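Local coordinates for inactive glucansucrase (Lactobacillus reuteri, PDB 5JBD), which belongs to glycosyl hydrolase family 70, whose members share a TIM-type barrel, and holds a bound calcium ion in its crystal structure, at residues S214-L218 with D245-P249; R221-Q226 with D286-D291; N234-L238 with T767-G771; V240-D245 with Y840-S845; L293-G297 with K334-Q338. All blocks are in the same frame, centred on the assembly; numbering follows the deposited sequence.

Contact 1: residues S214-L218 with D245-P249; sequences SNYRL and DNSNP. With GOL (glycerol), chain J.
A type I beta turn from Asp245 to Asn248, joining strand 242-244 to helix 249-263, binds the backbone of Arg217 and Leu218 in the loop that faces it. Asp245 makes the first bond: its OD2 receives the N-H of Arg217 at 2.8 Å, the donor standing above the carboxylate plane. One residue on, Leu218 N reaches OG of Ser247 over 3.0 Å. A chi1 of 74° sets that hydroxyl where it can also donate to OD1 of Asp245, on the syn side and with only 2.5 Å between OG and OD1. The same OD1 accepts from Ser247 N, which closes an Asx turn. In the other loop Ser214 OG accepts from Tyr216 N, an ST turn, and a water links this hydroxyl to Asp245 OD2 and Asn248 ND2. Tyr216 and Pro249 approach from opposite directions in a CH-pi contact, Pro249 CD lying 3.4 Å from the centroid of the Tyr216 ring and almost on its normal. A glycerol, probably from the crystallisation liquor, spans Asn215 N and Asn248 ND2, while Asn248 OD1 caps Val250 N at the start of the helix. The guanidinium of Arg217 turns instead to Gln841 O. The buried carboxylate of Asp245 is thus met by N-H, O-H and water donors without direct contact with that cation, and its negative charge is probably stabilised by these donors.

Contact 2: residues R221-Q226 with D286-D291; sequences RTINNQ and DNIDAD. With CA (calcium ion), chain C.
Backbone meets backbone where Arg221 and Asp289 bring their CA atoms to 4.9 Å, and Ala290 N donates to Arg221 O in a nearly straight bond of 167°. The site is the start of helix 291-304, in the connection that follows barrel strand 279-282; Asp289 OD1 accepts from Asp291 N there, a capping bond. Gln226 reaches this helix start with a fully extended chain, CG anti to its backbone N (chi1 -173°), and its CD passes 3.7 Å from Ala290 CB. At the end of that reach NE2 gives Asp291 OD1 a bond of 2.8 Å, aligned with the anti lone pair and lying in the amide plane, although amide and carboxylate are turned 50° apart. The amide is held further by Asp294 OD2 at NE2 and Lys334 NZ at OE1, while Ser822 OG serves OD2 of both Asp289 and Asp291. Earlier in both segments, Thr222 sets CG2 3.3 Å from Asp286 O and bonds through OG1 to Ser235 O. Ile223 CD1 rests 3.7 Å from CG of Asp286, whose OD2 is hydrogen-bonded to His324 ND1. A water accepts from Ile223 N and donates to Ile288 O, so it links the two backbones there. Next to Asp286 in the chain, Asn287 directs its carbonyl to the metal, and its O binds the calcium ion at 2.4 Å.

Contact 3: residues N234-L238 with T767-G771; sequences NSPEL and TNNRG. With CA (calcium ion), chain C.
Asn234 lays its amide oxygen over one face of the Arg770 guanidinium, OD1 being 3.1 Å from Arg770 CZ and offset toward the rim, with the two planes 42° apart. This approach over the face is not a hydrogen bond; OD1 accepts one from Asn231 ND2. The contact joins a calcium-binding loop to a type I beta turn, Asn768 to Gly771, at the end of strand 758-767. Arg770 gets there by a bend at chi3 (58°), which also carries NH1 to Ser235 O in a weak bond and to a water shared with Asn234 O. The firm link is made by backbone: Leu238 N donates to Asn769 O over 3.0 Å, in the carbonyl plane. Pro236 packs its CB 3.5 Å from Asn769 CG, the two side chains crossing at a slant, and a second water ties Asn769 ND2 to Leu238 O. Leu238 CD1 comes to 3.7 Å from Asn768 O, a carbonyl already bonded by Thr767 OG1 and Gly771 N. Within the turn Asn768 OD1 accepts from Arg770 N, an Asx turn. On the far end of Glu237, OE1 accepts from Asn220 N, while OE2 and the backbone O of Glu237 both bind the calcium ion at 2.3 Å.

Contact 4: residues V240-D245 with Y840-S845; sequences VGNDID and YQNGTS. With CA (calcium ion), chain C.
The amides of Asn242 and Gln841 stand almost perpendicular, 89° apart, with Gln841 OE1 at the edge of the Asn242 amide and close to its plane. Asn242 ND2 donates to this OE1 over 2.9 Å; it also serves Tyr789 O, while Gln841 NE2 goes to Thr790 O, so both amides reach over to strand 784-791. A second flat group, the carboxylate of Asp243, offers both oxygens to the calcium ion, OD1 at 2.4 Å and OD2 longer at 2.8 Å. The backbones that carry them run antiparallel, the strand axes 4.7 Å apart at closest approach. Asn242 and Thr844 form a non-hydrogen-bonded pair with side chains side by side; Ile244 and Gln841 form another such backbone pair, but their side chains diverge. One residue is extra between these pairs: Asp243 faces both Asn842 and Gly843, its O accepting from Asn842 N and its N donating to Gly843 O, which amounts to a beta bulge. Toward one end Ser845 OG, set between its own backbone N and carbonyl carbon (chi1 50°), accepts from Gly241 N at 2.8 Å, and Ser845 N returns a bond to Gly241 O. At the other, Asp245 N donates to Tyr840 O. Ile244 O receives a water that itself binds the metal. The strands are neighbours within a six-stranded antiparallel sheet, where 242-244 lies between 752-753 and 841-845, and Asp243 completes its calcium site with Glu237, Asn287 and Asn751.

Contact 5: residues L293-G297 with K334-Q338; sequences LDQMG and KGNPQ
The carbonyl oxygen of Leu293 is gripped from opposite faces of its plane: by Gly297 N in the ordinary helical bond, and by Gln338 NE2 at 3.2 Å. The second bond is nearly straight (167°) and lies close to the Gln338 amide plane, a bend at chi2 (93°) having swung the amide round to the helix. Gln338 OE1 sits 3.7 Å from Leu293 CB and accepts from Asn320 ND2, which fixes the flat group at both ends. At the next residue of the helix, Asp294 and Lys334 cross at about a right angle in a salt bridge, NZ meeting OD1 at 2.7 Å on the syn lone pair, with a weak second bond to OD2. The pair is completed by Gln226, so that each charge has a polar partner besides the other. Gly297 CA meets Pro337 CB at 4.3 Å. Lys334 is placed by the end of helix 326-333, where Gly335 forms a Schellman motif. The contact thus joins helix 291-304 to the link between helix 326-333 and strand 340-341, with Leu293 touching Met330 and Val282, and Met296 packed on Phe280 of strand 279-282.

Four of the contacts interlock along the chain: contacts 1 to 4 have alternating segments, whereas contact 5 follows contacts 1 and 2 in series and is nested in the long loops closed by contacts 3 and 4. Contacts 2, 3 and 4 share the calcium ion, their centres 11 to 15 Å apart, and contact 1 shares Asp245 with contact 4. Contact 5 lies about 24 Å from contact 4 (centres) but joins contact 2 through Gln226. The segments at 767-771 and 840-845 lie more than 500 residues from their partners, so the metal region ties distant sequence into one fold, partly within the six-stranded sheet and next to the loop after barrel strand 279-282.

Contact 1: residues S214-L218 with D245-P249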
# COMPACT_ATOMS: atom_id res chain seq x y z
N SER A 214 20.74 15.20 -6.17
CA SER A 214 21.09 14.34 -5.06
C SER A 214 22.35 13.53 -5.38
O SER A 214 22.57 13.12 -6.53
CB SER A 214 19.92 13.41 -4.71
OG SER A 214 20.27 12.43 -3.75
N ASN A 215 23.17 13.32 -4.36
CA ASN A 215 24.32 12.41 -4.41
C ASN A 215 23.90 10.97 -4.06
O ASN A 215 24.75 10.10 -4.05
CB ASN A 215 25.40 12.87 -3.44
CG ASN A 215 26.05 14.17 -3.86
OD1 ASN A 215 26.25 15.06 -3.03
ND2 ASN A 215 26.36 14.31 -5.15
N TYR A 216 22.63 10.73 -3.75
CA TYR A 216 22.15 9.43 -3.32
C TYR A 216 21.26 8.82 -4.40
O TYR A 216 21.75 8.53 -5.48
CB TYR A 216 21.55 9.54 -1.91
CG TYR A 216 22.66 9.89 -0.95
CD1 TYR A 216 23.52 8.91 -0.48
CD2 TYR A 216 22.91 11.22 -0.59
CE1 TYR A 216 24.58 9.22 0.35
CE2 TYR A 216 23.97 11.54 0.27
CZ TYR A 216 24.81 10.54 0.72
OH TYR A 216 25.86 10.82 1.57
N ARG A 217 19.96 8.67 -4.15
CA ARG A 217 19.09 7.96 -5.07
C ARG A 217 19.66 6.59 -5.48
O ARG A 217 19.64 6.22 -6.66
CB ARG A 217 18.75 8.83 -6.31
CG ARG A 217 17.95 10.10 -6.00
CD ARG A 217 17.32 10.74 -7.25
NE ARG A 217 16.50 11.91 -6.91
CZ ARG A 217 16.77 13.20 -7.20
NH1 ARG A 217 17.85 13.57 -7.90
NH2 ARG A 217 15.93 14.15 -6.79
N LEU A 218 20.19 5.84 -4.51
CA LEU A 218 20.65 4.48 -4.77
C LEU A 218 19.38 3.65 -4.90
O LEU A 218 18.67 3.46 -3.92
CB LEU A 218 21.53 3.95 -3.65
CG LEU A 218 22.80 4.75 -3.35
CD1 LEU A 218 23.67 4.04 -2.32
CD2 LEU A 218 23.62 5.07 -4.60
N ASP A 245 13.35 8.52 -1.31
CA ASP A 245 14.74 8.06 -1.39
C ASP A 245 15.25 7.60 -0.01
O ASP A 245 15.88 8.36 0.72
CB ASP A 245 15.67 9.11 -1.98
CG ASP A 245 17.10 8.62 -2.09
OD1 ASP A 245 17.34 7.39 -1.95
OD2 ASP A 245 18.00 9.44 -2.33
N ASN A 246 15.01 6.33 0.28
CA ASN A 246 15.45 5.73 1.55
C ASN A 246 16.96 5.37 1.60
O ASN A 246 17.42 4.81 2.59
CB ASN A 246 14.55 4.52 1.90
CG ASN A 246 13.18 4.96 2.43
OD1 ASN A 246 13.07 5.50 3.54
ND2 ASN A 246 12.13 4.72 1.66
N SER A 247 17.72 5.71 0.55
CA SER A 247 19.20 5.69 0.61
C SER A 247 19.79 7.02 1.11
O SER A 247 20.98 7.08 1.43
CB SER A 247 19.79 5.38 -0.76
OG SER A 247 19.68 6.50 -1.63
N ASN A 248 18.98 8.08 1.17
CA ASN A 248 19.49 9.40 1.61
C ASN A 248 19.69 9.38 3.13
O ASN A 248 18.73 9.14 3.86
CB ASN A 248 18.53 10.51 1.19
CG ASN A 248 19.04 11.90 1.53
OD1 ASN A 248 19.39 12.17 2.68
ND2 ASN A 248 19.11 12.79 0.54
N PRO A 249 20.92 9.64 3.63
CA PRO A 249 21.15 9.61 5.09
C PRO A 249 20.25 10.51 5.93
O PRO A 249 19.93 10.15 7.07
CB PRO A 249 22.63 10.03 5.24
CG PRO A 249 23.24 9.69 3.93
CD PRO A 249 22.17 9.92 2.90
C1 GOL J . 21.60 14.76 -1.20
O1 GOL J . 22.73 14.92 -2.06
C2 GOL J . 20.70 15.99 -1.24
O2 GOL J . 19.38 15.61 -1.66
C3 GOL J . 20.62 16.63 0.14
O3 GOL J . 19.95 15.74 1.05
O HOH W 1 18.27 12.04 -2.02
O HOH W 2 16.63 4.82 -2.71

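Contact 2: residues R221-Q226 with D286-D291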
# COMPACT_ATOMS: atom_id res chain seq x y z
N ARG A 221 18.28 -1.13 -4.02
CA ARG A 221 19.11 -1.71 -2.97
C ARG A 221 18.21 -2.46 -2.01
O ARG A 221 18.21 -2.24 -0.79
CB ARG A 221 19.94 -0.64 -2.25
CG ARG A 221 20.91 0.12 -3.15
CD ARG A 221 21.88 -0.80 -3.88
NE ARG A 221 23.01 -0.05 -4.43
CZ ARG A 221 24.17 0.19 -3.80
NH1 ARG A 221 24.45 -0.27 -2.58
NH2 ARG A 221 25.09 0.92 -4.43
N THR A 222 17.47 -3.40 -2.60
CA THR A 222 16.32 -4.06 -2.02
C THR A 222 16.67 -5.50 -1.70
O THR A 222 17.37 -6.15 -2.48
CB THR A 222 15.17 -4.06 -3.02
OG1 THR A 222 15.64 -4.48 -4.32
CG2 THR A 222 14.57 -2.64 -3.13
N ILE A 223 16.21 -5.97 -0.54
CA ILE A 223 16.41 -7.37 -0.09
C ILE A 223 17.91 -7.72 -0.11
O ILE A 223 18.72 -6.94 0.45
CB ILE A 223 15.50 -8.39 -0.85
CG1 ILE A 223 14.13 -7.80 -1.15
CG2 ILE A 223 15.32 -9.64 -0.01
CD1 ILE A 223 13.18 -8.78 -1.81
N ASN A 224 18.32 -8.81 -0.79
CA ASN A 224 19.73 -9.18 -0.85
C ASN A 224 20.61 -8.29 -1.73
O ASN A 224 21.82 -8.45 -1.72
CB ASN A 224 19.90 -10.66 -1.23
CG ASN A 224 19.23 -11.59 -0.23
OD1 ASN A 224 19.69 -11.72 0.90
ND2 ASN A 224 18.10 -12.18 -0.62
N ASN A 225 20.02 -7.33 -2.46
CA ASN A 225 20.83 -6.36 -3.23
C ASN A 225 21.16 -5.07 -2.46
O ASN A 225 21.58 -4.08 -3.06
CB ASN A 225 20.16 -6.03 -4.56
CG ASN A 225 21.16 -5.50 -5.59
OD1 ASN A 225 22.28 -5.98 -5.69
ND2 ASN A 225 20.76 -4.47 -6.32
N GLN A 226 21.03 -5.10 -1.13
CA GLN A 226 21.34 -3.94 -0.28
C GLN A 226 22.72 -3.35 -0.59
O GLN A 226 22.87 -2.13 -0.67
CB GLN A 226 21.24 -4.34 1.20
CG GLN A 226 21.38 -3.20 2.21
CD GLN A 226 21.19 -3.68 3.64
OE1 GLN A 226 21.03 -4.87 3.88
NE2 GLN A 226 21.23 -2.75 4.59
N ASP A 286 10.10 -4.98 0.60
CA ASP A 286 10.91 -5.38 -0.55
C ASP A 286 11.21 -4.25 -1.53
O ASP A 286 11.91 -4.47 -2.52
CB ASP A 286 10.26 -6.53 -1.37
CG ASP A 286 9.91 -7.78 -0.52
OD1 ASP A 286 10.43 -7.93 0.60
OD2 ASP A 286 9.11 -8.62 -1.02
N ASN A 287 10.67 -3.05 -1.30
CA ASN A 287 10.74 -1.98 -2.30
C ASN A 287 11.40 -0.70 -1.77
O ASN A 287 11.26 0.36 -2.37
CB ASN A 287 9.32 -1.68 -2.79
CG ASN A 287 8.55 -2.93 -3.14
OD1 ASN A 287 7.64 -3.30 -2.42
ND2 ASN A 287 8.93 -3.61 -4.23
N ILE A 288 12.12 -0.83 -0.66
CA ILE A 288 12.81 0.26 -0.00
C ILE A 288 14.25 -0.19 0.28
O ILE A 288 14.48 -1.36 0.51
CB ILE A 288 12.09 0.68 1.31
CG1 ILE A 288 12.02 -0.48 2.32
CG2 ILE A 288 10.69 1.19 1.00
CD1 ILE A 288 11.12 -0.23 3.52
N ASP A 289 15.19 0.75 0.25
CA ASP A 289 16.57 0.49 0.64
C ASP A 289 16.58 -0.29 1.96
O ASP A 289 16.02 0.16 2.96
CB ASP A 289 17.36 1.80 0.76
CG ASP A 289 18.86 1.60 0.89
OD1 ASP A 289 19.30 0.70 1.64
OD2 ASP A 289 19.63 2.36 0.26
N ALA A 290 17.16 -1.50 1.93
CA ALA A 290 17.12 -2.39 3.10
C ALA A 290 17.85 -1.86 4.33
O ALA A 290 17.64 -2.39 5.43
CB ALA A 290 17.63 -3.79 2.75
N ASP A 291 18.69 -0.83 4.17
CA ASP A 291 19.27 -0.11 5.32
C ASP A 291 18.22 0.23 6.36
O ASP A 291 18.51 0.18 7.56
CB ASP A 291 19.90 1.21 4.89
CG ASP A 291 21.10 1.06 4.00
OD1 ASP A 291 21.65 -0.06 3.82
OD2 ASP A 291 21.52 2.11 3.44
CA CA C . 10.87 2.57 -3.21
O HOH W 3 14.51 -4.18 0.80
O HOH W 4 11.05 4.11 -1.36

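Contact 3: residues N234-L238 with T767-G771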
# COMPACT_ATOMS: atom_id res chain seq x y z
N ASN A 234 15.81 -9.38 -7.67
CA ASN A 234 15.29 -8.42 -8.63
C ASN A 234 14.02 -7.75 -8.15
O ASN A 234 13.06 -7.64 -8.91
CB ASN A 234 15.10 -9.09 -10.00
CG ASN A 234 14.93 -8.08 -11.13
OD1 ASN A 234 15.68 -7.10 -11.22
ND2 ASN A 234 13.95 -8.33 -11.99
N SER A 235 14.02 -7.27 -6.90
CA SER A 235 12.85 -6.60 -6.32
C SER A 235 12.89 -5.10 -6.64
O SER A 235 13.91 -4.45 -6.39
CB SER A 235 12.78 -6.82 -4.81
OG SER A 235 11.49 -6.51 -4.34
N PRO A 236 11.80 -4.54 -7.21
CA PRO A 236 11.86 -3.17 -7.76
C PRO A 236 11.80 -2.05 -6.73
O PRO A 236 11.16 -2.18 -5.67
CB PRO A 236 10.62 -3.11 -8.67
CG PRO A 236 9.65 -4.04 -8.02
CD PRO A 236 10.48 -5.17 -7.47
N GLU A 237 12.45 -0.94 -7.05
CA GLU A 237 12.41 0.26 -6.22
C GLU A 237 11.03 0.91 -6.24
O GLU A 237 10.57 1.43 -5.21
CB GLU A 237 13.45 1.28 -6.69
CG GLU A 237 13.56 2.54 -5.81
CD GLU A 237 13.95 2.21 -4.39
OE1 GLU A 237 15.04 1.61 -4.23
OE2 GLU A 237 13.17 2.49 -3.44
N LEU A 238 10.38 0.90 -7.40
CA LEU A 238 9.17 1.72 -7.63
C LEU A 238 7.88 0.90 -7.65
O LEU A 238 7.81 -0.16 -8.29
CB LEU A 238 9.31 2.49 -8.95
CG LEU A 238 10.58 3.34 -9.09
CD1 LEU A 238 10.65 4.00 -10.46
CD2 LEU A 238 10.68 4.39 -8.00
N THR A 767 10.85 5.64 -17.19
CA THR A 767 11.44 4.36 -16.80
C THR A 767 10.42 3.30 -16.42
O THR A 767 9.24 3.60 -16.19
CB THR A 767 12.38 4.53 -15.58
OG1 THR A 767 11.62 4.87 -14.42
CG2 THR A 767 13.44 5.59 -15.85
N ASN A 768 10.92 2.06 -16.32
CA ASN A 768 10.17 0.97 -15.70
C ASN A 768 10.27 1.09 -14.17
O ASN A 768 10.82 2.07 -13.64
CB ASN A 768 10.66 -0.39 -16.22
CG ASN A 768 12.08 -0.75 -15.79
OD1 ASN A 768 12.67 -0.11 -14.92
ND2 ASN A 768 12.63 -1.79 -16.41
N ASN A 769 9.78 0.07 -13.46
CA ASN A 769 9.77 0.09 -11.99
C ASN A 769 11.15 -0.10 -11.31
O ASN A 769 11.24 -0.04 -10.08
CB ASN A 769 8.75 -0.90 -11.43
CG ASN A 769 9.07 -2.35 -11.76
OD1 ASN A 769 10.03 -2.65 -12.48
ND2 ASN A 769 8.23 -3.25 -11.28
N ARG A 770 12.20 -0.33 -12.10
CA ARG A 770 13.57 -0.31 -11.59
C ARG A 770 14.36 0.97 -11.95
O ARG A 770 15.55 1.07 -11.69
CB ARG A 770 14.33 -1.54 -12.08
CG ARG A 770 13.70 -2.87 -11.71
CD ARG A 770 14.61 -4.03 -12.12
NE ARG A 770 15.94 -3.95 -11.52
CZ ARG A 770 16.23 -4.20 -10.24
NH1 ARG A 770 15.29 -4.57 -9.36
NH2 ARG A 770 17.48 -4.10 -9.82
N GLY A 771 13.69 1.98 -12.52
CA GLY A 771 14.39 3.21 -12.93
C GLY A 771 15.27 3.06 -14.16
O GLY A 771 16.13 3.89 -14.41
CA CA C . 10.87 2.57 -3.21
O HOH W 5 12.54 -5.38 -10.18
O HOH W 6 6.29 -2.32 -9.18
O HOH W 4 11.05 4.11 -1.36

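Contact 4: residues V240-D245 with Y840-S845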
# COMPACT_ATOMS: atom_id res chain seq x y z
N VAL A 240 4.25 2.92 -6.72
CA VAL A 240 3.27 3.96 -7.07
C VAL A 240 3.50 5.18 -6.20
O VAL A 240 4.00 5.06 -5.07
CB VAL A 240 1.82 3.43 -6.93
CG1 VAL A 240 1.43 3.24 -5.47
CG2 VAL A 240 0.82 4.35 -7.64
N GLY A 241 3.13 6.36 -6.70
CA GLY A 241 3.23 7.61 -5.95
C GLY A 241 4.60 8.25 -6.03
O GLY A 241 5.38 7.92 -6.92
N ASN A 242 4.89 9.16 -5.10
CA ASN A 242 6.20 9.76 -5.00
C ASN A 242 7.08 8.84 -4.19
O ASN A 242 6.91 8.71 -2.98
CB ASN A 242 6.14 11.14 -4.33
CG ASN A 242 5.42 12.17 -5.18
OD1 ASN A 242 4.21 12.11 -5.36
ND2 ASN A 242 6.17 13.14 -5.69
N ASP A 243 8.07 8.24 -4.84
CA ASP A 243 8.92 7.24 -4.20
C ASP A 243 9.98 7.92 -3.34
O ASP A 243 10.76 8.73 -3.84
CB ASP A 243 9.60 6.35 -5.25
CG ASP A 243 10.22 5.10 -4.64
OD1 ASP A 243 9.46 4.21 -4.26
OD2 ASP A 243 11.46 5.00 -4.53
N ILE A 244 10.00 7.60 -2.05
CA ILE A 244 10.93 8.25 -1.12
C ILE A 244 12.33 7.65 -1.26
O ILE A 244 12.49 6.42 -1.33
CB ILE A 244 10.44 8.14 0.33
CG1 ILE A 244 9.04 8.76 0.48
CG2 ILE A 244 11.43 8.80 1.29
CD1 ILE A 244 8.93 10.24 0.15
N ASP A 245 13.35 8.52 -1.31
CA ASP A 245 14.74 8.06 -1.39
C ASP A 245 15.25 7.60 -0.01
O ASP A 245 15.88 8.36 0.72
CB ASP A 245 15.67 9.11 -1.98
CG ASP A 245 17.10 8.62 -2.09
OD1 ASP A 245 17.34 7.39 -1.95
OD2 ASP A 245 18.00 9.44 -2.33
N TYR A 840 14.55 14.65 -1.88
CA TYR A 840 14.40 13.47 -1.03
C TYR A 840 13.64 12.30 -1.69
O TYR A 840 13.22 11.36 -0.99
CB TYR A 840 13.70 13.86 0.29
CG TYR A 840 14.47 14.81 1.16
CD1 TYR A 840 15.82 14.57 1.47
CD2 TYR A 840 13.87 15.95 1.69
CE1 TYR A 840 16.52 15.44 2.27
CE2 TYR A 840 14.58 16.84 2.49
CZ TYR A 840 15.90 16.57 2.78
OH TYR A 840 16.63 17.43 3.57
N GLN A 841 13.47 12.35 -3.01
CA GLN A 841 12.62 11.41 -3.76
C GLN A 841 13.36 10.82 -4.96
O GLN A 841 14.18 11.51 -5.60
CB GLN A 841 11.34 12.13 -4.23
CG GLN A 841 10.49 12.63 -3.08
CD GLN A 841 9.35 13.53 -3.52
OE1 GLN A 841 8.85 13.46 -4.64
NE2 GLN A 841 8.90 14.37 -2.60
N ASN A 842 13.07 9.55 -5.26
CA ASN A 842 13.65 8.85 -6.40
C ASN A 842 12.92 9.14 -7.70
O ASN A 842 13.54 9.13 -8.76
CB ASN A 842 13.60 7.32 -6.19
CG ASN A 842 14.57 6.82 -5.13
OD1 ASN A 842 14.25 5.86 -4.39
ND2 ASN A 842 15.73 7.41 -5.05
N GLY A 843 11.62 9.40 -7.61
CA GLY A 843 10.79 9.58 -8.79
C GLY A 843 9.34 9.52 -8.43
O GLY A 843 8.99 9.58 -7.24
N THR A 844 8.48 9.43 -9.43
CA THR A 844 7.04 9.34 -9.22
C THR A 844 6.42 8.49 -10.30
O THR A 844 6.94 8.44 -11.42
CB THR A 844 6.36 10.74 -9.19
OG1 THR A 844 4.94 10.60 -9.04
CG2 THR A 844 6.63 11.51 -10.47
N SER A 845 5.30 7.84 -9.97
CA SER A 845 4.43 7.30 -11.00
C SER A 845 3.86 8.46 -11.82
O SER A 845 3.83 9.60 -11.35
CB SER A 845 3.30 6.45 -10.40
OG SER A 845 2.62 7.12 -9.35
CA CA C . 10.87 2.57 -3.21
O HOH W 4 11.05 4.11 -1.36

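Contact 5: residues L293-G297 with K334-Q338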
# COMPACT_ATOMS: atom_id res chain seq x y z
N LEU A 293 15.54 -1.28 7.27
CA LEU A 293 15.18 -2.44 8.09
C LEU A 293 16.24 -2.70 9.17
O LEU A 293 15.90 -2.97 10.31
CB LEU A 293 14.95 -3.68 7.23
CG LEU A 293 13.98 -3.53 6.05
CD1 LEU A 293 13.98 -4.79 5.21
CD2 LEU A 293 12.57 -3.23 6.53
N ASP A 294 17.52 -2.58 8.81
CA ASP A 294 18.61 -2.64 9.79
C ASP A 294 18.44 -1.57 10.87
O ASP A 294 18.55 -1.84 12.06
CB ASP A 294 19.98 -2.42 9.12
CG ASP A 294 20.43 -3.59 8.26
OD1 ASP A 294 19.99 -4.74 8.48
OD2 ASP A 294 21.27 -3.36 7.37
N GLN A 295 18.15 -0.35 10.42
CA GLN A 295 18.08 0.83 11.31
C GLN A 295 16.88 0.77 12.25
O GLN A 295 17.01 1.11 13.43
CB GLN A 295 18.08 2.11 10.47
CG GLN A 295 19.46 2.31 9.84
CD GLN A 295 19.48 3.15 8.58
OE1 GLN A 295 18.44 3.51 8.01
NE2 GLN A 295 20.70 3.43 8.10
N MET A 296 15.75 0.30 11.74
CA MET A 296 14.58 0.07 12.58
C MET A 296 14.90 -0.93 13.69
O MET A 296 14.59 -0.69 14.85
CB MET A 296 13.40 -0.44 11.75
CG MET A 296 12.14 -0.73 12.55
SD MET A 296 10.81 -1.46 11.59
CE MET A 296 10.15 0.03 10.83
N GLY A 297 15.51 -2.06 13.33
CA GLY A 297 15.92 -3.05 14.32
C GLY A 297 16.90 -2.49 15.34
O GLY A 297 16.78 -2.76 16.54
N LYS A 334 20.75 -11.47 9.04
CA LYS A 334 20.69 -10.32 9.92
C LYS A 334 20.28 -10.65 11.36
O LYS A 334 20.13 -9.75 12.18
CB LYS A 334 19.73 -9.27 9.33
CG LYS A 334 20.21 -8.69 8.01
CD LYS A 334 19.15 -7.79 7.38
CE LYS A 334 19.66 -7.16 6.09
NZ LYS A 334 20.78 -6.20 6.29
N GLY A 335 20.08 -11.93 11.67
CA GLY A 335 19.59 -12.29 12.99
C GLY A 335 18.13 -11.99 13.24
O GLY A 335 17.71 -11.90 14.40
N ASN A 336 17.35 -11.85 12.17
CA ASN A 336 15.89 -11.79 12.21
C ASN A 336 15.34 -10.62 13.05
O ASN A 336 14.64 -10.82 14.03
CB ASN A 336 15.32 -13.13 12.69
CG ASN A 336 15.84 -14.30 11.86
OD1 ASN A 336 16.72 -15.03 12.31
ND2 ASN A 336 15.35 -14.43 10.63
N PRO A 337 15.67 -9.37 12.65
CA PRO A 337 15.12 -8.20 13.33
C PRO A 337 13.59 -8.00 13.15
O PRO A 337 12.95 -7.35 13.99
CB PRO A 337 15.91 -7.05 12.72
CG PRO A 337 16.26 -7.53 11.36
CD PRO A 337 16.54 -9.00 11.53
N GLN A 338 13.04 -8.55 12.07
CA GLN A 338 11.58 -8.62 11.84
C GLN A 338 11.21 -10.00 11.32
O GLN A 338 12.07 -10.72 10.83
CB GLN A 338 11.16 -7.58 10.80
CG GLN A 338 11.48 -6.14 11.18
CD GLN A 338 12.81 -5.64 10.65
OE1 GLN A 338 13.27 -6.04 9.56
NE2 GLN A 338 13.42 -4.71 11.39